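Local coordinates for protein TASOR (Homo sapiens, PDB 6TL1) that directs assembly of the HUSH complex, which maintains epigenetic silencing by promoting recruitment of the histone methyltransferase SETDB1 to H3K9me3-rich loci, at residues R37-V42 with A203-T208. Sequence-based numbering, arbitrary orientation.
Sequences RRACLV and AVVSFT
Arg38 and Ser206 face each other as a hydrogen-bonded pair between two antiparallel strands, 37-42 and 203-208. These are neighbouring strands in the five-stranded antiparallel sheet of the TASOR pseudo-PARP domain. Cys40 and Val204 form the next hydrogen-bonded pair, and their two backbone bonds are short, with Cys40 N 2.7 Å from Val204 O. Between these pairs, Val205 CA lies 3.3 Å from Arg38 O in a CA-H...O contact.

Arg38, Cys40, Val204 and Ser206 share one face of the sheet. Arg38 CG sits between its backbone N and carbonyl carbon (chi1 58°). CG then packs on Ser206 CB at 3.5 Å. From CG to NE the chain is extended, and NE donates to Ser206 OG over 3.2 Å with a fairly straight bond of 160°. OG lies at the guanidinium edge, near its plane. The same hydroxyl is hydrogen-bonded to Asp128 of strand 126-134, so Ser206 links Arg38 to the next strand; the carboxylate would probably polarise the hydroxyl and make OG a better acceptor for Arg38 NE.

Ala39, Leu41, Ala203 and Val205 line the other face. Ala39 CB meets Val205 CG1 at 3.7 Å. Helix 12-22 packs here: its Phe14 touches Ala39, and its Val17 touches Ala203 and Val205. Leu41 reaches Ala203 more loosely, through CD2 to CB. At the far end, Val42 CG2 touches Val204 CG2 and the two side chains cross obliquely, beside Cys86 of helix 82-88.

At the opposite end, the side chains of Arg37 and Thr208 cross at about a right angle. Arg37 NE donates to Thr208 OG1 over 3.1 Å, with the oxygen tilted 22° from the guanidinium plane. A weak second bond runs from Arg37 NH2 to the same OG1.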
# COMPACT_ATOMS: atom_id res chain seq x y z
N ARG A 37 -6.02 16.55 -8.03
CA ARG A 37 -6.21 17.36 -9.22
C ARG A 37 -5.96 16.60 -10.50
O ARG A 37 -6.38 17.06 -11.56
CB ARG A 37 -5.30 18.58 -9.17
CG ARG A 37 -5.39 19.35 -7.84
CD ARG A 37 -5.08 20.81 -8.06
NE ARG A 37 -4.89 21.53 -6.81
CZ ARG A 37 -4.71 22.84 -6.74
NH1 ARG A 37 -4.67 23.54 -7.87
NH2 ARG A 37 -4.54 23.44 -5.57
N ARG A 38 -5.29 15.45 -10.44
CA ARG A 38 -5.20 14.59 -11.61
C ARG A 38 -5.08 13.15 -11.14
O ARG A 38 -4.69 12.88 -10.00
CB ARG A 38 -4.04 14.98 -12.53
CG ARG A 38 -2.67 14.96 -11.93
CD ARG A 38 -1.65 15.38 -12.99
NE ARG A 38 -0.28 15.16 -12.55
CZ ARG A 38 0.77 15.15 -13.37
NH1 ARG A 38 0.60 15.33 -14.67
NH2 ARG A 38 1.98 14.95 -12.88
N ALA A 39 -5.46 12.24 -12.03
CA ALA A 39 -5.56 10.83 -11.67
C ALA A 39 -5.44 9.99 -12.94
O ALA A 39 -5.96 10.37 -13.99
CB ALA A 39 -6.88 10.54 -10.95
N CYS A 40 -4.73 8.87 -12.83
CA CYS A 40 -4.61 7.90 -13.91
C CYS A 40 -4.90 6.50 -13.39
O CYS A 40 -4.52 6.16 -12.27
CB CYS A 40 -3.20 7.89 -14.51
SG CYS A 40 -2.62 9.43 -15.19
N LEU A 41 -5.55 5.68 -14.22
CA LEU A 41 -5.56 4.25 -13.94
C LEU A 41 -4.30 3.63 -14.52
O LEU A 41 -3.74 4.11 -15.51
CB LEU A 41 -6.81 3.57 -14.51
CG LEU A 41 -8.09 3.89 -13.75
CD1 LEU A 41 -9.34 3.54 -14.54
CD2 LEU A 41 -8.08 3.17 -12.40
N VAL A 42 -3.82 2.58 -13.87
CA VAL A 42 -2.62 1.89 -14.31
C VAL A 42 -3.04 0.59 -14.98
O VAL A 42 -3.86 -0.16 -14.45
CB VAL A 42 -1.66 1.65 -13.14
CG1 VAL A 42 -0.42 0.92 -13.62
CG2 VAL A 42 -1.28 2.98 -12.48
N ALA A 203 -3.80 2.68 -9.54
CA ALA A 203 -4.08 4.05 -9.94
C ALA A 203 -3.02 4.97 -9.35
O ALA A 203 -2.34 4.62 -8.39
CB ALA A 203 -5.48 4.50 -9.48
N VAL A 204 -2.90 6.15 -9.95
CA VAL A 204 -2.01 7.21 -9.47
C VAL A 204 -2.79 8.51 -9.43
O VAL A 204 -3.51 8.84 -10.38
CB VAL A 204 -0.76 7.36 -10.36
CG1 VAL A 204 0.23 8.31 -9.72
CG2 VAL A 204 -0.11 5.99 -10.61
N VAL A 205 -2.64 9.25 -8.34
CA VAL A 205 -3.24 10.57 -8.20
C VAL A 205 -2.15 11.54 -7.78
O VAL A 205 -1.17 11.17 -7.12
CB VAL A 205 -4.37 10.59 -7.15
CG1 VAL A 205 -5.53 9.72 -7.60
CG2 VAL A 205 -3.83 10.15 -5.80
N SER A 206 -2.31 12.79 -8.19
CA SER A 206 -1.49 13.89 -7.71
C SER A 206 -2.36 14.75 -6.79
O SER A 206 -3.53 14.99 -7.09
CB SER A 206 -0.95 14.71 -8.88
OG SER A 206 0.03 13.99 -9.59
N PHE A 207 -1.80 15.19 -5.67
CA PHE A 207 -2.56 15.98 -4.72
C PHE A 207 -1.84 17.28 -4.40
O PHE A 207 -0.62 17.41 -4.56
CB PHE A 207 -2.82 15.22 -3.40
CG PHE A 207 -1.59 15.01 -2.54
CD1 PHE A 207 -1.12 16.00 -1.70
CD2 PHE A 207 -0.93 13.79 -2.55
CE1 PHE A 207 0.01 15.80 -0.92
CE2 PHE A 207 0.19 13.58 -1.77
CZ PHE A 207 0.66 14.59 -0.95
N THR A 208 -2.60 18.25 -3.92
CA THR A 208 -2.04 19.35 -3.15
C THR A 208 -2.66 19.30 -1.77
O THR A 208 -3.79 18.81 -1.60
CB THR A 208 -2.27 20.71 -3.81
OG1 THR A 208 -3.66 20.91 -4.08
CG2 THR A 208 -1.48 20.80 -5.11